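DBF2 kinase activator protein MOB1 (Saccharomyces cerevisiae, PDB 2HJN) activates the protein kinase DBF2 by binding to it, so that CDC15 can phosphorylate DBF2 in late anaphase and the mitotic exit network can signal. Local coordinates at residues 57-62 and 200-205; 73-78 and 164-169; 94-99 and 193-198; 117-122 and 174-179; 209-212 and 216-219. All blocks are in the same frame, centred on the assembly; numbering follows the deposited sequence.

All five contacts lie in the helical Mob1/phocein fold, but their chemistry follows their place. Contacts 1, 3 and 5 are largely buried. Contact 1 turns on one amide-carboxylate bond, contact 3 on leucine methyls beside the zinc-site end of helix 75-97, and contact 5 on a helix C-terminal motif with apolar side chains. Contacts 2 and 4 are partly buried: the first joins the starts of helices 75-97 and 165-187, the second sets aromatic rings against arginines that bind a sulfate. Contacts 2 and 3 share helix 75-97, contacts 2 and 4 helix 165-187, and contacts 1 and 5 helix 198-214. Leu217 of contact 5 touches Ile166 of contact 2 and Leu174 of contact 4.

Contact 1: 57-62 and 200-205; sequences LGSEGV and VLNTSF
Glu60 and Asn202 reach for each other from opposite directions, and the amide of Asn202 gives the hydrogen bond that joins segment 57-62, which continues on from helix 49-58, to helix 198-214 of the helical Mob1/phocein fold. The donor is ND2 of Asn202 and the acceptor OE2 of Glu60, 2.9 Å apart, with a nearly straight N-H...O angle of 167°. The carboxylate oxygen lies close to the plane of the Asn202 amide, whereas the amide nitrogen approaches from above the carboxylate plane, which is turned 59° from the amide. Glu60 achieves this reach by a bend: its chain folds at chi2 (-65°), swinging the carboxylate over toward the helix. Ser59 brings OG to 3.7 Å from ND2 of Asn202, a packing distance; that hydroxyl is hydrogen-bonded instead to the carbonyl of Thr56.

OD1 of Asn202 is hydrogen-bonded to the hydroxyl of Tyr185, so the amide is held at both of its ends and its rotation is fixed. OE1 of Glu60 pairs with the hydroxyl of Thr199, while a water donates to OE2 of Glu60 at 2.6 Å and more weakly to OG1 of Thr203. Asparagine suits the buried position because it is a neutral group that can donate and accept at once. Glutamate suits the more exposed one, where its charge can be solvated, as the bound water indicates, and its chain is long enough to reach the helix. With OE2 taking hydrogens from both an amide and a water, its negative charge is probably well stabilised and the carboxylate would be expected to stay ionised.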
# COMPACT_ATOMS: atom_id res chain seq x y z
N LEU A 57 -1.10 4.09 19.70
CA LEU A 57 -2.28 4.86 20.08
C LEU A 57 -2.06 6.34 19.71
O LEU A 57 -2.96 6.99 19.19
CB LEU A 57 -2.55 4.71 21.59
CG LEU A 57 -2.92 3.32 22.14
CD1 LEU A 57 -2.99 3.29 23.68
CD2 LEU A 57 -4.24 2.91 21.53
N GLY A 58 -0.86 6.87 19.94
CA GLY A 58 -0.58 8.29 19.65
C GLY A 58 -0.62 8.63 18.17
O GLY A 58 -0.75 9.82 17.78
N SER A 59 -0.48 7.59 17.33
CA SER A 59 -0.41 7.73 15.85
C SER A 59 -1.70 8.28 15.28
O SER A 59 -1.67 8.99 14.27
CB SER A 59 -0.07 6.37 15.20
OG SER A 59 -1.20 5.50 15.04
N GLU A 60 -2.80 7.94 15.95
CA GLU A 60 -4.16 8.33 15.59
C GLU A 60 -4.48 9.85 15.64
O GLU A 60 -5.40 10.30 14.96
CB GLU A 60 -5.16 7.49 16.40
CG GLU A 60 -5.16 5.94 16.02
CD GLU A 60 -5.65 5.59 14.57
OE1 GLU A 60 -5.84 6.50 13.73
OE2 GLU A 60 -5.83 4.38 14.26
N GLY A 61 -3.68 10.62 16.40
CA GLY A 61 -3.80 12.08 16.49
C GLY A 61 -3.02 12.93 15.45
O GLY A 61 -3.28 14.14 15.31
N VAL A 62 -2.09 12.29 14.73
CA VAL A 62 -1.26 12.96 13.73
C VAL A 62 -1.91 13.07 12.36
O VAL A 62 -2.93 13.75 12.20
N VAL A 200 -5.16 2.68 8.35
CA VAL A 200 -5.40 1.48 7.57
C VAL A 200 -4.82 0.25 8.32
O VAL A 200 -5.46 -0.82 8.36
CB VAL A 200 -4.83 1.58 6.14
CG1 VAL A 200 -4.97 0.25 5.40
CG2 VAL A 200 -5.56 2.63 5.36
N LEU A 201 -3.62 0.39 8.90
CA LEU A 201 -3.00 -0.75 9.61
C LEU A 201 -3.85 -1.12 10.83
O LEU A 201 -4.19 -2.28 11.03
CB LEU A 201 -1.56 -0.41 10.08
CG LEU A 201 -0.82 -1.44 10.96
CD1 LEU A 201 -0.82 -2.86 10.37
CD2 LEU A 201 0.66 -0.94 11.25
N ASN A 202 -4.18 -0.11 11.65
CA ASN A 202 -4.94 -0.31 12.90
C ASN A 202 -6.36 -0.81 12.63
O ASN A 202 -6.87 -1.63 13.41
CB ASN A 202 -4.98 0.96 13.78
CG ASN A 202 -3.62 1.36 14.35
OD1 ASN A 202 -2.65 0.59 14.37
ND2 ASN A 202 -3.53 2.62 14.80
N THR A 203 -6.97 -0.35 11.55
CA THR A 203 -8.32 -0.81 11.14
C THR A 203 -8.34 -2.26 10.71
O THR A 203 -9.20 -3.00 11.16
CB THR A 203 -9.00 0.12 10.06
OG1 THR A 203 -9.07 1.48 10.57
CG2 THR A 203 -10.40 -0.37 9.74
N SER A 204 -7.40 -2.66 9.85
CA SER A 204 -7.20 -4.10 9.44
C SER A 204 -6.99 -5.03 10.62
O SER A 204 -7.63 -6.07 10.76
CB SER A 204 -5.98 -4.19 8.49
OG SER A 204 -5.65 -5.53 8.04
N PHE A 205 -6.04 -4.65 11.48
CA PHE A 205 -5.71 -5.45 12.65
C PHE A 205 -6.91 -5.60 13.63
O PHE A 205 -7.13 -6.69 14.19
CB PHE A 205 -4.51 -4.82 13.34
CG PHE A 205 -4.02 -5.56 14.56
CD1 PHE A 205 -3.33 -6.74 14.44
CD2 PHE A 205 -4.23 -5.03 15.84
CE1 PHE A 205 -2.87 -7.44 15.57
CE2 PHE A 205 -3.77 -5.70 17.01
CZ PHE A 205 -3.10 -6.90 16.88
O HOH W 1 -7.76 2.77 13.50

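Contact 2: 73-78 and 164-169; sequences EDENEW and GFIQRV
OD1 of Asn76 sits where two side chains of helix 165-187 converge: it lies 3.5 Å from CD1 of Ile166 and 3.6 Å from CD2 of Phe165. Toward Phe165 the oxygen comes in at the ring edge, near the ring plane, where the aromatic hydrogens carry a slight positive charge. The amide plane itself is steeply inclined to the ring, at 67°. Glu75 also crosses Ile166, at about a right angle, and its OE2 stands 3.7 Å from the same CD1 methyl. These are van der Waals contacts. Phe165 and Ile166 suit their places by offering apolar surface between the helices, while Asn76, partly exposed, can turn its carbonyl oxygen to the ring-edge hydrogens.

With CG of Phe165 anti to the backbone N (chi1 -180°), the ring is carried to where CD2 meets OD1 and CE2 meets the backbone O of Asn76. Behind Asn76, Asp74 is the N-cap of helix 75-97: its OD1 accepts from N of Glu77 at 3.2 Å, a role aspartate fills well. Gly164 occupies the N-cap position of helix 165-187, with positive phi, a conformation glycine adopts easily.

Phe165 also packs against Phe153, edge to face, and against Phe161 and Ala80. Ile166 extends to Leu79, one turn further along helix 75-97, so the contact joins the N-terminal ends of helices 75-97 and 165-187.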
# COMPACT_ATOMS: atom_id res chain seq x y z
N GLU A 73 -26.52 -17.89 6.02
CA GLU A 73 -25.22 -18.03 5.35
C GLU A 73 -24.32 -19.10 5.96
O GLU A 73 -24.43 -19.41 7.15
CB GLU A 73 -24.50 -16.69 5.17
CG GLU A 73 -25.17 -15.86 4.07
CD GLU A 73 -24.34 -14.70 3.59
OE1 GLU A 73 -23.23 -14.48 4.14
OE2 GLU A 73 -24.79 -14.00 2.64
N ASP A 74 -23.48 -19.69 5.11
CA ASP A 74 -22.66 -20.80 5.53
C ASP A 74 -21.38 -20.30 6.25
O ASP A 74 -20.69 -19.41 5.73
CB ASP A 74 -22.33 -21.71 4.34
CG ASP A 74 -21.43 -22.89 4.74
OD1 ASP A 74 -20.30 -22.99 4.20
OD2 ASP A 74 -21.86 -23.68 5.62
N GLU A 75 -21.10 -20.87 7.43
CA GLU A 75 -19.99 -20.48 8.29
C GLU A 75 -18.60 -20.67 7.65
O GLU A 75 -17.75 -19.76 7.72
CB GLU A 75 -20.07 -21.20 9.65
CG GLU A 75 -18.88 -20.92 10.57
CD GLU A 75 -19.10 -21.36 12.02
OE1 GLU A 75 -19.13 -20.50 12.92
OE2 GLU A 75 -19.18 -22.57 12.28
N ASN A 76 -18.36 -21.87 7.09
CA ASN A 76 -17.16 -22.17 6.26
C ASN A 76 -16.93 -21.18 5.13
O ASN A 76 -15.79 -20.76 4.90
CB ASN A 76 -17.26 -23.57 5.66
CG ASN A 76 -17.05 -24.66 6.68
OD1 ASN A 76 -16.64 -24.41 7.83
ND2 ASN A 76 -17.35 -25.91 6.29
N GLU A 77 -18.01 -20.83 4.40
CA GLU A 77 -17.88 -19.86 3.33
C GLU A 77 -17.48 -18.47 3.82
O GLU A 77 -16.58 -17.84 3.25
CB GLU A 77 -19.13 -19.78 2.47
CG GLU A 77 -18.87 -20.25 1.08
CD GLU A 77 -20.11 -20.27 0.23
OE1 GLU A 77 -20.55 -19.18 -0.24
OE2 GLU A 77 -20.65 -21.40 0.04
N TRP A 78 -18.20 -18.02 4.85
CA TRP A 78 -17.95 -16.76 5.53
C TRP A 78 -16.49 -16.70 6.03
O TRP A 78 -15.77 -15.73 5.77
CB TRP A 78 -18.96 -16.64 6.68
CG TRP A 78 -18.94 -15.34 7.44
CD1 TRP A 78 -18.53 -15.16 8.72
CD2 TRP A 78 -19.36 -14.06 6.96
NE1 TRP A 78 -18.68 -13.84 9.08
CE2 TRP A 78 -19.19 -13.14 8.02
CE3 TRP A 78 -19.87 -13.60 5.74
CZ2 TRP A 78 -19.49 -11.79 7.90
CZ3 TRP A 78 -20.19 -12.25 5.62
CH2 TRP A 78 -19.99 -11.36 6.68
N GLY A 164 -13.36 -30.78 9.41
CA GLY A 164 -12.37 -30.10 10.25
C GLY A 164 -11.85 -28.79 9.65
O GLY A 164 -10.89 -28.21 10.16
N PHE A 165 -12.47 -28.34 8.57
CA PHE A 165 -12.03 -27.13 7.86
C PHE A 165 -11.61 -26.00 8.80
O PHE A 165 -10.52 -25.51 8.68
CB PHE A 165 -13.10 -26.64 6.88
CG PHE A 165 -12.71 -25.38 6.09
CD1 PHE A 165 -11.70 -25.42 5.10
CD2 PHE A 165 -13.38 -24.19 6.31
CE1 PHE A 165 -11.36 -24.28 4.37
CE2 PHE A 165 -13.05 -23.04 5.58
CZ PHE A 165 -12.05 -23.08 4.62
N ILE A 166 -12.47 -25.61 9.74
CA ILE A 166 -12.16 -24.45 10.59
C ILE A 166 -10.93 -24.70 11.47
O ILE A 166 -10.06 -23.85 11.61
CB ILE A 166 -13.35 -24.05 11.44
CG1 ILE A 166 -14.42 -23.50 10.54
CG2 ILE A 166 -12.98 -22.93 12.37
CD1 ILE A 166 -15.79 -23.53 11.16
N GLN A 167 -10.83 -25.90 12.02
CA GLN A 167 -9.76 -26.21 12.98
C GLN A 167 -8.46 -26.55 12.31
O GLN A 167 -7.38 -26.20 12.81
CB GLN A 167 -10.18 -27.41 13.86
CG GLN A 167 -11.53 -27.20 14.62
CD GLN A 167 -12.76 -27.17 13.72
OE1 GLN A 167 -12.87 -27.94 12.74
NE2 GLN A 167 -13.69 -26.28 14.04
N ARG A 168 -8.54 -27.27 11.19
CA ARG A 168 -7.37 -27.81 10.52
C ARG A 168 -6.81 -26.90 9.42
O ARG A 168 -5.66 -27.04 9.02
CB ARG A 168 -7.70 -29.14 9.91
N VAL A 169 -7.65 -26.02 8.87
CA VAL A 169 -7.18 -25.13 7.78
C VAL A 169 -7.19 -23.66 8.19
O VAL A 169 -6.15 -22.98 8.14
CB VAL A 169 -8.01 -25.30 6.50
CG1 VAL A 169 -7.32 -24.56 5.31
CG2 VAL A 169 -8.19 -26.80 6.12

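Contact 3: 94-99 and 193-198; sequences YGSITE and LELNLQ
Leu195 meets the last part of helix 75-97 just as its own segment leaves helix 189-194 through a Schellman motif. Its CD1 methyl lies 3.5 Å from the backbone O of Ser96 and 4.2 Å from CG2 of Ile97. A branched apolar side chain suits this buried place because one methyl can meet both a carbonyl and a hydrocarbon without bringing in a polar group that needs a partner. Asn196 follows with positive phi, the conformation that closes the helix, and the backbone bond from N of Asn196 to O of Leu193, at 3.0 Å, belongs to this ending. Asparagine is among the residues that take up such a conformation most readily.

Leu197, the N-cap residue of helix 198-214, turns back toward Ser96. Both leucines face the same short part of helix 75-97, Leu195 over the carbonyl of Ser96 and Leu197 over its side chain. The side chain of Ile97 is about 4 Å from that of His188, a zinc ligand, so Leu195 touches a residue that itself neighbours the zinc site. Met92 of the second subunit also touches Ser96 and Leu197. The hydroxyl of Ser96 is hydrogen-bonded to the carbonyl of Leu93, and its OG lies 3.4 Å from CD1 of Leu197.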
# COMPACT_ATOMS: atom_id res chain seq x y z
N TYR A 94 2.40 -5.24 3.95
CA TYR A 94 3.85 -5.61 3.82
C TYR A 94 4.47 -5.05 2.59
O TYR A 94 5.61 -4.56 2.58
CB TYR A 94 4.09 -7.13 3.95
CG TYR A 94 5.27 -7.46 4.82
CD1 TYR A 94 5.11 -7.79 6.15
CD2 TYR A 94 6.57 -7.41 4.32
CE1 TYR A 94 6.20 -8.07 6.97
CE2 TYR A 94 7.70 -7.71 5.14
CZ TYR A 94 7.49 -8.03 6.45
OH TYR A 94 8.55 -8.33 7.26
N GLY A 95 3.70 -5.03 1.53
CA GLY A 95 4.14 -4.50 0.27
C GLY A 95 4.49 -3.04 0.35
O GLY A 95 5.35 -2.59 -0.36
N SER A 96 3.79 -2.28 1.18
CA SER A 96 4.07 -0.84 1.31
C SER A 96 5.45 -0.54 1.93
O SER A 96 6.10 0.48 1.63
CB SER A 96 2.95 -0.13 2.09
OG SER A 96 3.07 -0.34 3.49
N ILE A 97 5.92 -1.45 2.78
CA ILE A 97 7.18 -1.22 3.50
C ILE A 97 8.30 -2.21 3.14
O ILE A 97 9.36 -2.22 3.80
CB ILE A 97 6.97 -1.10 5.04
CG1 ILE A 97 6.14 -2.26 5.61
CG2 ILE A 97 6.28 0.21 5.34
CD1 ILE A 97 6.93 -3.48 6.00
N THR A 98 8.06 -3.03 2.11
CA THR A 98 8.94 -4.18 1.84
C THR A 98 10.43 -3.84 1.61
O THR A 98 11.35 -4.65 1.96
CB THR A 98 8.43 -5.00 0.62
OG1 THR A 98 9.23 -6.16 0.49
CG2 THR A 98 8.54 -4.18 -0.71
N GLU A 99 10.68 -2.66 1.04
CA GLU A 99 12.07 -2.23 0.83
C GLU A 99 12.81 -1.91 2.12
O GLU A 99 14.02 -1.77 2.09
CB GLU A 99 12.19 -1.04 -0.14
CG GLU A 99 11.81 -1.31 -1.58
CD GLU A 99 11.99 -0.04 -2.47
OE1 GLU A 99 13.12 0.43 -2.64
OE2 GLU A 99 10.99 0.49 -2.95
N LEU A 193 3.89 4.92 9.42
CA LEU A 193 3.60 6.32 9.79
C LEU A 193 4.08 7.34 8.75
O LEU A 193 3.33 8.26 8.37
CB LEU A 193 4.28 6.59 11.17
CG LEU A 193 3.77 7.66 12.14
CD1 LEU A 193 2.31 7.46 12.42
CD2 LEU A 193 4.57 7.60 13.46
N GLU A 194 5.33 7.23 8.31
CA GLU A 194 5.85 8.03 7.15
C GLU A 194 4.90 8.05 5.92
O GLU A 194 4.80 9.08 5.21
CB GLU A 194 7.22 7.46 6.75
CG GLU A 194 8.02 8.22 5.70
CD GLU A 194 8.99 7.31 4.85
OE1 GLU A 194 9.09 7.61 3.63
OE2 GLU A 194 9.65 6.32 5.39
N LEU A 195 4.23 6.92 5.67
CA LEU A 195 3.35 6.77 4.51
C LEU A 195 1.87 7.04 4.85
O LEU A 195 0.97 6.87 4.02
CB LEU A 195 3.53 5.36 3.92
CG LEU A 195 4.90 5.00 3.32
CD1 LEU A 195 4.99 3.51 3.02
CD2 LEU A 195 5.16 5.87 2.06
N ASN A 196 1.63 7.44 6.10
CA ASN A 196 0.29 7.80 6.57
C ASN A 196 -0.66 6.58 6.53
O ASN A 196 -1.82 6.71 6.24
CB ASN A 196 -0.30 9.03 5.81
CG ASN A 196 0.68 10.21 5.74
OD1 ASN A 196 1.23 10.65 6.76
ND2 ASN A 196 0.94 10.70 4.50
N LEU A 197 -0.14 5.40 6.86
CA LEU A 197 -0.94 4.16 6.80
C LEU A 197 -1.31 3.64 8.16
O LEU A 197 -1.79 2.51 8.28
CB LEU A 197 -0.16 3.07 6.06
CG LEU A 197 -0.09 3.27 4.56
CD1 LEU A 197 1.00 2.33 3.91
CD2 LEU A 197 -1.47 2.94 4.01
N GLN A 198 -1.11 4.46 9.20
CA GLN A 198 -1.41 4.05 10.59
C GLN A 198 -2.85 3.63 10.79
O GLN A 198 -3.10 2.63 11.47
CB GLN A 198 -0.98 5.10 11.65
CG GLN A 198 -1.65 6.46 11.47
CD GLN A 198 -0.79 7.49 10.80
OE1 GLN A 198 -0.68 8.66 11.26
NE2 GLN A 198 -0.17 7.10 9.71

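Contact 4: 117-122 and 174-179; sequences YLWAFQ and LRRLFR. With SO4 (sulfate ion), chain C.
One face of the Tyr117 ring carries the aliphatic chain of Arg179, whose CG lies 3.7 Å from the ring centroid and 9° off the normal, a CH-pi contact. The chain runs extended from CG to NE, so CD continues across the ring to 3.5 Å from CD2 of Tyr117, and the guanidinium ends at only 20° to the ring plane. Trp119 meets Arg176 differently: the planes are about perpendicular, and NH1 of Arg176 approaches CH2 of Trp119 at 3.8 Å. Arg176 also makes a cation-pi contact with Trp142.

At their edges the guanidinium groups of Arg175 and Arg179 hold a sulfate ion, probably from the crystallisation liquor. NH1 of Arg179 donates to O4 of the sulfate at 2.9 Å and its NH2 to O2 at 3.1 Å, both nearly straight. NE of Arg175 adds weak bonds to O1 and O2, and NE of Arg176 a weak one to O4.

Three arginines thus converge on one anion from helix 165-187, two of them touching aromatic side chains, Tyr117 at the end of strand 115-117 and Trp119 just beyond it. Tyrosine suits its place because it packs on the CG and CD methylenes of Arg179 and leaves NH1 and NH2 for the sulfate; Trp119 offers its ring rim to Arg176. Such a cluster could probably accept a phosphate-like anion.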
# COMPACT_ATOMS: atom_id res chain seq x y z
N TYR A 117 9.94 -16.15 15.77
CA TYR A 117 9.12 -17.15 15.07
C TYR A 117 9.90 -17.92 14.04
O TYR A 117 10.68 -17.34 13.32
CB TYR A 117 7.88 -16.51 14.41
CG TYR A 117 7.07 -15.69 15.38
CD1 TYR A 117 7.09 -14.31 15.33
CD2 TYR A 117 6.33 -16.31 16.39
CE1 TYR A 117 6.33 -13.55 16.28
CE2 TYR A 117 5.57 -15.59 17.28
CZ TYR A 117 5.59 -14.23 17.24
OH TYR A 117 4.85 -13.52 18.16
N LEU A 118 9.67 -19.22 13.97
CA LEU A 118 10.50 -20.14 13.20
C LEU A 118 9.70 -20.78 12.07
O LEU A 118 8.46 -20.83 12.14
CB LEU A 118 11.06 -21.25 14.13
CG LEU A 118 11.70 -20.88 15.45
CD1 LEU A 118 12.00 -22.14 16.32
CD2 LEU A 118 12.96 -20.08 15.28
N TRP A 119 10.40 -21.22 11.00
CA TRP A 119 9.74 -21.85 9.83
C TRP A 119 10.30 -23.24 9.56
O TRP A 119 11.51 -23.41 9.50
CB TRP A 119 9.92 -21.00 8.54
CG TRP A 119 9.07 -21.43 7.34
CD1 TRP A 119 9.49 -22.07 6.19
CD2 TRP A 119 7.65 -21.30 7.22
NE1 TRP A 119 8.42 -22.30 5.37
CE2 TRP A 119 7.28 -21.86 5.99
CE3 TRP A 119 6.65 -20.75 8.06
CZ2 TRP A 119 5.95 -21.88 5.55
CZ3 TRP A 119 5.33 -20.78 7.63
CH2 TRP A 119 4.99 -21.34 6.39
N ALA A 120 9.41 -24.22 9.40
CA ALA A 120 9.80 -25.54 8.88
C ALA A 120 9.66 -25.58 7.37
O ALA A 120 8.56 -25.38 6.80
CB ALA A 120 8.99 -26.62 9.50
N PHE A 121 10.80 -25.82 6.72
CA PHE A 121 10.90 -25.79 5.27
C PHE A 121 10.32 -27.06 4.63
O PHE A 121 9.70 -26.98 3.58
CB PHE A 121 12.37 -25.60 4.85
CG PHE A 121 12.82 -24.18 4.90
CD1 PHE A 121 13.60 -23.72 5.97
CD2 PHE A 121 12.43 -23.29 3.94
CE1 PHE A 121 13.98 -22.39 6.03
CE2 PHE A 121 12.80 -21.95 4.00
CZ PHE A 121 13.59 -21.51 5.04
N GLN A 122 10.54 -28.21 5.28
CA GLN A 122 9.93 -29.49 4.89
C GLN A 122 8.91 -29.92 5.95
O GLN A 122 9.22 -29.93 7.13
CB GLN A 122 11.02 -30.54 4.75
N LEU A 174 -4.78 -18.28 10.25
CA LEU A 174 -4.92 -17.10 11.13
C LEU A 174 -3.78 -16.95 12.14
O LEU A 174 -3.22 -15.85 12.29
CB LEU A 174 -6.31 -17.07 11.83
CG LEU A 174 -7.51 -16.49 11.08
CD1 LEU A 174 -7.41 -16.42 9.57
CD2 LEU A 174 -8.87 -17.05 11.49
N ARG A 175 -3.38 -18.07 12.79
CA ARG A 175 -2.25 -18.03 13.74
C ARG A 175 -0.95 -17.52 13.07
O ARG A 175 -0.20 -16.68 13.62
CB ARG A 175 -2.00 -19.43 14.35
CG ARG A 175 -2.86 -19.83 15.50
CD ARG A 175 -2.28 -21.12 16.21
NE ARG A 175 -1.82 -22.23 15.34
CZ ARG A 175 -2.56 -23.30 15.01
NH1 ARG A 175 -3.83 -23.42 15.42
NH2 ARG A 175 -2.05 -24.24 14.25
N ARG A 176 -0.66 -18.03 11.88
CA ARG A 176 0.51 -17.54 11.11
C ARG A 176 0.42 -16.08 10.60
O ARG A 176 1.39 -15.30 10.73
CB ARG A 176 0.80 -18.55 10.00
CG ARG A 176 1.10 -19.94 10.61
CD ARG A 176 1.35 -21.01 9.55
NE ARG A 176 1.31 -22.36 10.11
CZ ARG A 176 1.75 -23.44 9.47
NH1 ARG A 176 2.30 -23.35 8.25
NH2 ARG A 176 1.63 -24.63 10.06
N LEU A 177 -0.72 -15.69 10.02
CA LEU A 177 -0.86 -14.31 9.55
C LEU A 177 -0.68 -13.30 10.69
O LEU A 177 -0.09 -12.23 10.48
CB LEU A 177 -2.22 -14.13 8.85
CG LEU A 177 -2.41 -14.86 7.51
CD1 LEU A 177 -3.83 -14.63 6.91
CD2 LEU A 177 -1.32 -14.52 6.47
N PHE A 178 -1.14 -13.64 11.89
CA PHE A 178 -0.90 -12.77 13.08
C PHE A 178 0.56 -12.43 13.30
O PHE A 178 0.85 -11.30 13.57
CB PHE A 178 -1.51 -13.33 14.40
CG PHE A 178 -1.44 -12.34 15.58
CD1 PHE A 178 -2.56 -11.58 15.95
CD2 PHE A 178 -0.26 -12.20 16.32
CE1 PHE A 178 -2.50 -10.68 17.01
CE2 PHE A 178 -0.16 -11.25 17.38
CZ PHE A 178 -1.28 -10.50 17.71
N ARG A 179 1.47 -13.42 13.20
CA ARG A 179 2.93 -13.20 13.33
C ARG A 179 3.46 -12.10 12.36
O ARG A 179 4.45 -11.45 12.67
CB ARG A 179 3.70 -14.52 13.07
CG ARG A 179 3.37 -15.62 14.14
CD ARG A 179 3.90 -17.03 13.93
NE ARG A 179 3.22 -17.86 14.92
CZ ARG A 179 2.92 -19.14 14.78
NH1 ARG A 179 3.25 -19.79 13.69
NH2 ARG A 179 2.28 -19.78 15.78
S SO4 C . 1.60 -23.33 13.92
O1 SO4 C . 0.20 -23.43 13.49
O2 SO4 C . 1.57 -22.72 15.27
O3 SO4 C . 2.30 -24.60 13.86
O4 SO4 C . 2.43 -22.48 13.08

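Contact 5: 209-212 and 216-219; sequences CLFA and ELLR
The carbonyl O of Ala212 accepts from N of Leu217 at 2.9 Å, the long backbone bond of a Schellman motif that ends helix 198-214. The donor lies in the carbonyl plane, with an N-H...O angle of 144°. Glu216 is the C-prime residue, with positive phi, and its own N bonds to O of Gln213; N of Glu216 also passes near O of Ala212, but at a poor angle for bonding. The CB of Glu216 is directed away from segment 209-212, and the residue is exposed, as suits a charged side chain.

Apolar side chains close up beneath the turn. Small Ala212 lets the returning chain come near, and its CB is 4.3 Å from CB of Leu217. Leu217 sends CD1 to 4.3 Å from CD2 of Phe211, a ring stacked on His82 of helix 75-97. Beyond the turn, Leu217 reaches Ile166 and Leu174 of helix 165-187, and Leu218 packs on Arg175. Leucine suits both places because its flexible apolar branches fit between Ala212, Phe211 and the residues of helix 165-187. For Leu218, CG anti to the carbonyl carbon (chi1 -72°) keeps CG and CD1 near the alanine methyl, and CB of Ala212 approaches CB of Leu218 to 3.8 Å.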
# COMPACT_ATOMS: atom_id res chain seq x y z
N CYS A 209 -8.73 -9.14 14.59
CA CYS A 209 -8.89 -9.56 15.98
C CYS A 209 -10.35 -9.72 16.41
O CYS A 209 -10.64 -10.63 17.17
CB CYS A 209 -8.18 -8.59 16.94
SG CYS A 209 -6.35 -8.62 16.77
N LEU A 210 -11.24 -8.84 15.98
CA LEU A 210 -12.67 -9.01 16.26
C LEU A 210 -13.26 -10.25 15.60
O LEU A 210 -14.08 -10.96 16.21
CB LEU A 210 -13.47 -7.76 15.84
CG LEU A 210 -13.20 -6.53 16.69
CD1 LEU A 210 -13.74 -5.27 15.98
CD2 LEU A 210 -13.85 -6.75 18.07
N PHE A 211 -12.83 -10.51 14.37
CA PHE A 211 -13.29 -11.67 13.59
C PHE A 211 -12.87 -12.98 14.27
O PHE A 211 -13.70 -13.87 14.49
CB PHE A 211 -12.79 -11.57 12.14
CG PHE A 211 -13.51 -12.48 11.20
CD1 PHE A 211 -14.61 -12.03 10.48
CD2 PHE A 211 -13.08 -13.78 11.02
CE1 PHE A 211 -15.29 -12.86 9.64
CE2 PHE A 211 -13.77 -14.63 10.16
CZ PHE A 211 -14.87 -14.16 9.48
N ALA A 212 -11.59 -13.08 14.66
CA ALA A 212 -11.11 -14.19 15.44
C ALA A 212 -11.83 -14.40 16.78
O ALA A 212 -12.04 -15.55 17.20
CB ALA A 212 -9.62 -14.05 15.67
N GLU A 216 -14.04 -17.68 18.02
CA GLU A 216 -13.00 -18.28 18.86
C GLU A 216 -11.81 -18.94 18.14
O GLU A 216 -11.28 -19.95 18.58
CB GLU A 216 -13.52 -19.17 20.04
CG GLU A 216 -15.00 -19.37 20.25
CD GLU A 216 -15.28 -20.49 21.31
OE1 GLU A 216 -15.11 -20.25 22.53
OE2 GLU A 216 -15.65 -21.63 20.90
N LEU A 217 -11.36 -18.32 17.05
CA LEU A 217 -10.26 -18.82 16.24
C LEU A 217 -8.90 -18.57 16.92
O LEU A 217 -7.97 -19.38 16.82
CB LEU A 217 -10.32 -18.20 14.83
CG LEU A 217 -11.70 -18.31 14.12
CD1 LEU A 217 -11.84 -17.44 12.87
CD2 LEU A 217 -12.04 -19.73 13.81
N LEU A 218 -8.80 -17.44 17.61
CA LEU A 218 -7.56 -17.05 18.29
C LEU A 218 -7.85 -16.75 19.73
O LEU A 218 -8.89 -16.17 20.07
CB LEU A 218 -6.94 -15.79 17.67
CG LEU A 218 -6.28 -15.90 16.31
CD1 LEU A 218 -5.53 -14.59 16.08
CD2 LEU A 218 -5.31 -17.09 16.19
N ARG A 219 -6.89 -17.13 20.55
CA ARG A 219 -7.00 -16.98 21.97
C ARG A 219 -5.91 -16.02 22.41
O ARG A 219 -4.91 -15.85 21.69
CB ARG A 219 -6.86 -18.35 22.64
CG ARG A 219 -5.53 -19.05 22.36
CD ARG A 219 -5.70 -20.57 22.36
NE ARG A 219 -6.07 -21.05 23.69
CZ ARG A 219 -5.20 -21.32 24.67
NH1 ARG A 219 -3.89 -21.19 24.46
NH2 ARG A 219 -5.66 -21.73 25.85